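Local atomic coordinates of transcobalamin-1 (Homo sapiens, PDB entry 4KKI), a protein that binds vitamin B12 with femtomolar affinity, recognises other corrinoids, and protects the vitamin from the acid of the stomach. Residues 91-103 with 146-158. Numbering follows the deposited sequence.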
ATOM      1  N   SER A  91      -8.892 -10.379   4.678  1.00 40.17           N
ATOM      2  CA  SER A  91      -9.044 -10.023   3.271  1.00 42.97           C
ATOM      3  C   SER A  91      -8.015 -10.757   2.425  1.00 48.59           C
ATOM      4  O   SER A  91      -6.975 -11.183   2.929  1.00 39.88           O
ATOM      5  CB  SER A  91      -8.902  -8.516   3.068  1.00 38.79           C
ATOM      6  OG  SER A  91      -7.535  -8.140   3.018  1.00 49.62           O
ATOM      7  N   SER A  92      -8.312 -10.903   1.138  1.00 48.17           N
ATOM      8  CA  SER A  92      -7.407 -11.576   0.215  1.00 43.04           C
ATOM      9  C   SER A  92      -6.022 -10.926   0.227  1.00 40.10           C
ATOM     10  O   SER A  92      -5.007 -11.617   0.291  1.00 38.74           O
ATOM     11  CB  SER A  92      -7.987 -11.587  -1.202  1.00 42.06           C
ATOM     12  OG  SER A  92      -8.218 -10.271  -1.674  1.00 42.82           O
ATOM     13  N   GLY A  93      -5.993  -9.597   0.186  1.00 38.98           N
ATOM     14  CA  GLY A  93      -4.743  -8.857   0.214  1.00 40.62           C
ATOM     15  C   GLY A  93      -3.947  -9.067   1.489  1.00 41.72           C
ATOM     16  O   GLY A  93      -2.718  -9.121   1.457  1.00 43.15           O
ATOM     17  N   GLU A  94      -4.646  -9.181   2.615  1.00 40.36           N
ATOM     18  CA  GLU A  94      -3.991  -9.406   3.900  1.00 44.68           C
ATOM     19  C   GLU A  94      -3.331 -10.777   3.935  1.00 36.48           C
ATOM     20  O   GLU A  94      -2.221 -10.929   4.442  1.00 41.50           O
ATOM     21  CB  GLU A  94      -4.992  -9.285   5.051  1.00 51.16           C
ATOM     22  CG  GLU A  94      -5.394  -7.860   5.389  1.00 59.71           C
ATOM     23  CD  GLU A  94      -6.463  -7.798   6.462  1.00 60.59           C
ATOM     24  OE1 GLU A  94      -7.159  -8.815   6.676  1.00 53.61           O
ATOM     25  OE2 GLU A  94      -6.606  -6.733   7.095  1.00 66.87           O
ATOM     26  N   LEU A  95      -4.024 -11.770   3.392  1.00 34.24           N
ATOM     27  CA  LEU A  95      -3.494 -13.123   3.323  1.00 34.69           C
ATOM     28  C   LEU A  95      -2.328 -13.188   2.342  1.00 38.80           C
ATOM     29  O   LEU A  95      -1.351 -13.906   2.571  1.00 39.75           O
ATOM     30  CB  LEU A  95      -4.590 -14.110   2.914  1.00 38.97           C
ATOM     31  CG  LEU A  95      -4.154 -15.569   2.792  1.00 48.67           C
ATOM     32  CD1 LEU A  95      -3.495 -16.027   4.082  1.00 51.25           C
ATOM     33  CD2 LEU A  95      -5.335 -16.464   2.445  1.00 55.56           C
ATOM     34  N   ALA A  96      -2.439 -12.437   1.250  1.00 39.16           N
ATOM     35  CA  ALA A  96      -1.368 -12.356   0.261  1.00 43.21           C
ATOM     36  C   ALA A  96      -0.075 -11.852   0.900  1.00 39.65           C
ATOM     37  O   ALA A  96       0.991 -12.423   0.684  1.00 39.06           O
ATOM     38  CB  ALA A  96      -1.777 -11.461  -0.900  1.00 36.58           C
ATOM     39  N   LEU A  97      -0.177 -10.787   1.691  1.00 37.44           N
ATOM     40  CA  LEU A  97       0.989 -10.238   2.381  1.00 42.52           C
ATOM     41  C   LEU A  97       1.566 -11.230   3.384  1.00 42.90           C
ATOM     42  O   LEU A  97       2.780 -11.303   3.565  1.00 42.43           O
ATOM     43  CB  LEU A  97       0.643  -8.926   3.086  1.00 36.45           C
ATOM     44  CG  LEU A  97       0.506  -7.687   2.199  1.00 44.27           C
ATOM     45  CD1 LEU A  97       0.049  -6.495   3.022  1.00 42.67           C
ATOM     46  CD2 LEU A  97       1.819  -7.377   1.493  1.00 37.40           C
ATOM     47  N   ILE A  98       0.689 -11.985   4.038  1.00 49.19           N
ATOM     48  CA  ILE A  98       1.124 -12.994   4.996  1.00 42.14           C
ATOM     49  C   ILE A  98       1.978 -14.041   4.300  1.00 38.93           C
ATOM     50  O   ILE A  98       3.065 -14.384   4.766  1.00 42.49           O
ATOM     51  CB  ILE A  98      -0.070 -13.669   5.691  1.00 40.74           C
ATOM     52  CG1 ILE A  98      -0.719 -12.695   6.673  1.00 38.25           C
ATOM     53  CG2 ILE A  98       0.370 -14.929   6.425  1.00 34.14           C
ATOM     54  CD1 ILE A  98      -1.927 -13.255   7.377  1.00 38.45           C
ATOM     55  N   ILE A  99       1.487 -14.529   3.166  1.00 40.10           N
ATOM     56  CA  ILE A  99       2.202 -15.526   2.386  1.00 45.48           C
ATOM     57  C   ILE A  99       3.541 -14.976   1.895  1.00 48.02           C
ATOM     58  O   ILE A  99       4.561 -15.663   1.961  1.00 42.46           O
ATOM     59  CB  ILE A  99       1.354 -16.017   1.193  1.00 47.96           C
ATOM     60  CG1 ILE A  99       0.073 -16.688   1.703  1.00 51.52           C
ATOM     61  CG2 ILE A  99       2.155 -16.970   0.317  1.00 46.18           C
ATOM     62  CD1 ILE A  99      -0.874 -17.146   0.614  1.00 45.48           C
ATOM     63  N   LEU A 100       3.534 -13.733   1.422  1.00 41.94           N
ATOM     64  CA  LEU A 100       4.755 -13.100   0.935  1.00 44.55           C
ATOM     65  C   LEU A 100       5.776 -12.950   2.055  1.00 47.36           C
ATOM     66  O   LEU A 100       6.946 -13.285   1.884  1.00 52.84           O
ATOM     67  CB  LEU A 100       4.458 -11.737   0.307  1.00 31.69           C
ATOM     68  CG  LEU A 100       3.621 -11.730  -0.975  1.00 44.15           C
ATOM     69  CD1 LEU A 100       3.299 -10.300  -1.385  1.00 42.21           C
ATOM     70  CD2 LEU A 100       4.329 -12.471  -2.100  1.00 40.00           C
ATOM     71  N   ALA A 101       5.322 -12.452   3.202  1.00 39.82           N
ATOM     72  CA  ALA A 101       6.195 -12.270   4.357  1.00 44.25           C
ATOM     73  C   ALA A 101       6.777 -13.593   4.863  1.00 48.56           C
ATOM     74  O   ALA A 101       7.931 -13.649   5.277  1.00 52.41           O
ATOM     75  CB  ALA A 101       5.453 -11.557   5.476  1.00 34.39           C
ATOM     76  N   LEU A 102       5.975 -14.653   4.825  1.00 46.49           N
ATOM     77  CA  LEU A 102       6.416 -15.951   5.325  1.00 47.70           C
ATOM     78  C   LEU A 102       7.345 -16.665   4.346  1.00 41.48           C
ATOM     79  O   LEU A 102       8.075 -17.578   4.730  1.00 50.13           O
ATOM     80  CB  LEU A 102       5.215 -16.849   5.647  1.00 47.78           C
ATOM     81  CG  LEU A 102       4.410 -16.529   6.909  1.00 50.95           C
ATOM     82  CD1 LEU A 102       3.144 -17.373   6.966  1.00 40.56           C
ATOM     83  CD2 LEU A 102       5.254 -16.745   8.159  1.00 45.94           C
ATOM     84  N   GLY A 103       7.319 -16.249   3.086  1.00 43.39           N
ATOM     85  CA  GLY A 103       8.058 -16.955   2.058  1.00 50.24           C
ATOM     86  C   GLY A 103       9.028 -16.122   1.246  1.00 58.61           C
ATOM     87  O   GLY A 103       9.304 -16.456   0.092  1.00 68.86           O
ATOM     88  N   GLN A 146      -5.069  -4.906  -3.770  1.00 44.14           N
ATOM     89  CA  GLN A 146      -5.079  -6.224  -3.145  1.00 48.13           C
ATOM     90  C   GLN A 146      -5.192  -7.324  -4.193  1.00 42.16           C
ATOM     91  O   GLN A 146      -4.568  -8.379  -4.069  1.00 39.81           O
ATOM     92  CB  GLN A 146      -6.218  -6.343  -2.129  1.00 39.25           C
ATOM     93  CG  GLN A 146      -6.094  -5.381  -0.960  1.00 37.38           C
ATOM     94  CD  GLN A 146      -6.963  -5.772   0.219  1.00 44.00           C
ATOM     95  OE1 GLN A 146      -7.335  -6.935   0.373  1.00 49.80           O
ATOM     96  NE2 GLN A 146      -7.287  -4.798   1.061  1.00 45.66           N
ATOM     97  N   LEU A 147      -5.983  -7.068  -5.229  1.00 38.21           N
ATOM     98  CA  LEU A 147      -6.135  -8.015  -6.326  1.00 45.54           C
ATOM     99  C   LEU A 147      -4.783  -8.281  -6.977  1.00 49.79           C
ATOM    100  O   LEU A 147      -4.488  -9.406  -7.387  1.00 44.20           O
ATOM    101  CB  LEU A 147      -7.116  -7.478  -7.366  1.00 54.45           C
ATOM    102  CG  LEU A 147      -7.762  -8.524  -8.273  1.00 59.07           C
ATOM    103  CD1 LEU A 147      -8.765  -9.355  -7.487  1.00 57.47           C
ATOM    104  CD2 LEU A 147      -8.425  -7.865  -9.466  1.00 59.05           C
ATOM    105  N   SER A 148      -3.963  -7.238  -7.060  1.00 42.83           N
ATOM    106  CA  SER A 148      -2.620  -7.360  -7.615  1.00 45.85           C
ATOM    107  C   SER A 148      -1.730  -8.124  -6.647  1.00 39.86           C
ATOM    108  O   SER A 148      -0.922  -8.956  -7.057  1.00 47.22           O
ATOM    109  CB  SER A 148      -2.025  -5.980  -7.894  1.00 36.71           C
ATOM    110  OG  SER A 148      -2.837  -5.244  -8.788  1.00 38.68           O
ATOM    111  N   LEU A 149      -1.880  -7.826  -5.360  1.00 35.30           N
ATOM    112  CA  LEU A 149      -1.180  -8.570  -4.321  1.00 35.19           C
ATOM    113  C   LEU A 149      -1.528 -10.053  -4.409  1.00 32.84           C
ATOM    114  O   LEU A 149      -0.662 -10.911  -4.240  1.00 35.62           O
ATOM    115  CB  LEU A 149      -1.530  -8.026  -2.932  1.00 33.87           C
ATOM    116  CG  LEU A 149      -0.827  -6.750  -2.466  1.00 40.25           C
ATOM    117  CD1 LEU A 149      -1.410  -6.262  -1.145  1.00 28.79           C
ATOM    118  CD2 LEU A 149       0.664  -6.993  -2.329  1.00 34.02           C
ATOM    119  N   ASP A 150      -2.796 -10.346  -4.687  1.00 33.03           N
ATOM    120  CA  ASP A 150      -3.262 -11.727  -4.792  1.00 44.05           C
ATOM    121  C   ASP A 150      -2.575 -12.474  -5.927  1.00 42.37           C
ATOM    122  O   ASP A 150      -2.026 -13.558  -5.726  1.00 46.68           O
ATOM    123  CB  ASP A 150      -4.777 -11.771  -4.989  1.00 41.33           C
ATOM    124  CG  ASP A 150      -5.535 -11.200  -3.811  1.00 46.46           C
ATOM    125  OD1 ASP A 150      -4.990 -11.217  -2.688  1.00 42.51           O
ATOM    126  OD2 ASP A 150      -6.673 -10.728  -4.012  1.00 46.05           O
ATOM    127  N   VAL A 151      -2.615 -11.890  -7.119  1.00 39.41           N
ATOM    128  CA  VAL A 151      -1.987 -12.494  -8.286  1.00 34.96           C
ATOM    129  C   VAL A 151      -0.484 -12.649  -8.073  1.00 43.53           C
ATOM    130  O   VAL A 151       0.094 -13.680  -8.414  1.00 44.40           O
ATOM    131  CB  VAL A 151      -2.256 -11.667  -9.560  1.00 38.55           C
ATOM    132  CG1 VAL A 151      -1.512 -12.255 -10.751  1.00 42.19           C
ATOM    133  CG2 VAL A 151      -3.750 -11.605  -9.838  1.00 37.89           C
ATOM    134  N   LEU A 152       0.139 -11.628  -7.491  1.00 40.60           N
ATOM    135  CA  LEU A 152       1.576 -11.647  -7.233  1.00 38.88           C
ATOM    136  C   LEU A 152       1.968 -12.818  -6.339  1.00 43.54           C
ATOM    137  O   LEU A 152       2.893 -13.568  -6.653  1.00 43.84           O
ATOM    138  CB  LEU A 152       2.024 -10.325  -6.602  1.00 39.96           C
ATOM    139  CG  LEU A 152       3.495 -10.199  -6.193  1.00 41.54           C
ATOM    140  CD1 LEU A 152       4.415 -10.424  -7.385  1.00 34.68           C
ATOM    141  CD2 LEU A 152       3.761  -8.837  -5.558  1.00 40.24           C
ATOM    142  N   ALA A 153       1.251 -12.973  -5.230  1.00 44.45           N
ATOM    143  CA  ALA A 153       1.529 -14.037  -4.272  1.00 46.25           C
ATOM    144  C   ALA A 153       1.280 -15.423  -4.865  1.00 44.52           C
ATOM    145  O   ALA A 153       2.100 -16.328  -4.704  1.00 45.61           O
ATOM    146  CB  ALA A 153       0.704 -13.840  -3.008  1.00 40.47           C
ATOM    147  N   LEU A 154       0.150 -15.584  -5.549  1.00 38.20           N
ATOM    148  CA  LEU A 154      -0.186 -16.850  -6.194  1.00 42.27           C
ATOM    149  C   LEU A 154       0.829 -17.214  -7.272  1.00 47.49           C
ATOM    150  O   LEU A 154       1.165 -18.386  -7.455  1.00 47.84           O
ATOM    151  CB  LEU A 154      -1.590 -16.791  -6.800  1.00 32.89           C
ATOM    152  CG  LEU A 154      -2.753 -16.710  -5.811  1.00 39.82           C
ATOM    153  CD1 LEU A 154      -4.064 -16.463  -6.543  1.00 32.57           C
ATOM    154  CD2 LEU A 154      -2.828 -17.978  -4.979  1.00 46.32           C
ATOM    155  N   CYS A 155       1.315 -16.201  -7.982  1.00 46.04           N
ATOM    156  CA  CYS A 155       2.310 -16.393  -9.030  1.00 40.38           C
ATOM    157  C   CYS A 155       3.673 -16.798  -8.470  1.00 41.58           C
ATOM    158  O   CYS A 155       4.300 -17.739  -8.957  1.00 45.07           O
ATOM    159  CB  CYS A 155       2.448 -15.121  -9.867  1.00 39.50           C
ATOM    160  SG  CYS A 155       3.826 -15.145 -11.019  1.00 39.96           S
ATOM    161  N   LEU A 156       4.128 -16.083  -7.444  1.00 39.78           N
ATOM    162  CA  LEU A 156       5.432 -16.342  -6.835  1.00 41.57           C
ATOM    163  C   LEU A 156       5.516 -17.697  -6.133  1.00 48.04           C
ATOM    164  O   LEU A 156       6.602 -18.258  -5.990  1.00 47.06           O
ATOM    165  CB  LEU A 156       5.786 -15.235  -5.841  1.00 38.96           C
ATOM    166  CG  LEU A 156       6.197 -13.883  -6.422  1.00 44.18           C
ATOM    167  CD1 LEU A 156       6.312 -12.840  -5.317  1.00 38.62           C
ATOM    168  CD2 LEU A 156       7.514 -14.019  -7.169  1.00 30.16           C
ATOM    169  N   PHE A 157       4.375 -18.215  -5.691  1.00 42.79           N
ATOM    170  CA  PHE A 157       4.369 -19.454  -4.915  1.00 56.14           C
ATOM    171  C   PHE A 157       3.627 -20.592  -5.611  1.00 55.22           C
ATOM    172  O   PHE A 157       3.150 -21.523  -4.963  1.00 59.42           O
ATOM    173  CB  PHE A 157       3.817 -19.203  -3.507  1.00 46.92           C
ATOM    174  CG  PHE A 157       4.673 -18.284  -2.686  1.00 41.33           C
ATOM    175  CD1 PHE A 157       4.530 -16.911  -2.786  1.00 41.02           C
ATOM    176  CD2 PHE A 157       5.636 -18.792  -1.830  1.00 51.33           C
ATOM    177  CE1 PHE A 157       5.325 -16.059  -2.041  1.00 47.06           C
ATOM    178  CE2 PHE A 157       6.433 -17.945  -1.081  1.00 55.25           C
ATOM    179  CZ  PHE A 157       6.279 -16.577  -1.190  1.00 38.28           C
ATOM    180  N   ASN A 158       3.547 -20.502  -6.936  1.00 50.93           N
ATOM    181  CA  ASN A 158       2.973 -21.559  -7.765  1.00 57.20           C
ATOM    182  C   ASN A 158       1.551 -21.945  -7.376  1.00 58.90           C
ATOM    183  O   ASN A 158       1.189 -23.120  -7.408  1.00 59.02           O
ATOM    184  CB  ASN A 158       3.873 -22.798  -7.756  1.00 66.25           C
ATOM    185  CG  ASN A 158       5.242 -22.527  -8.344  1.00 77.57           C
ATOM    186  OD1 ASN A 158       6.252 -22.578  -7.642  1.00 84.87           O
ATOM    187  ND2 ASN A 158       5.283 -22.237  -9.639  1.00 79.11           N
TER
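Helices 92-102 and 146-156 run in roughly the same direction, their axes 8.1 Å apart and inclined at 37°, and they come closest at their N-terminal ends, where the CA atoms of Gly93 and Gln146 are 4.3 Å from each other. Glycine suits this place, because a CB on Gly93 would collide with Gln146 OE1 where it now lies. That oxygen accepts from Ser91 OG at 2.9 Å and from Gly93 N at 3.0 Å, both donors lying on the same face of the amide and about 30° out of its plane. Ser91 is the N-cap: its OG accepts from Glu94 N while its own N donates to Glu94 OE1, a capping box. Ser92 OG approaches Asp150 OD2 to 2.8 Å, although its proton may instead serve Glu129. In the alpha6-alpha6 helical barrel of the cobalamin transport proteins, this polar end faces the vitamin: with OE1 held, Gln146 turns NE2 to a cyanocobalamin oxygen. A leucine in place of Gln146 would probably leave Ser91 OG and Gly93 N without their shared acceptor and the ligand without this amide donor. Farther along, the small Ala96 and Ala153 meet CB to CB, and Leu149 inserts as a knob among Gly93, Ala96, Leu97 and Leu100. Leu100 CG, anti to its carbonyl carbon (chi1 -66°), carries CD2 to the edge of the Phe157 ring, 3.7 Å from CE1. Over one face of that ring Ile99 CG2 makes a CH-pi contact 4.0 Å from the centroid, while Gly103 O lies 3.3 Å from Phe157 CZ.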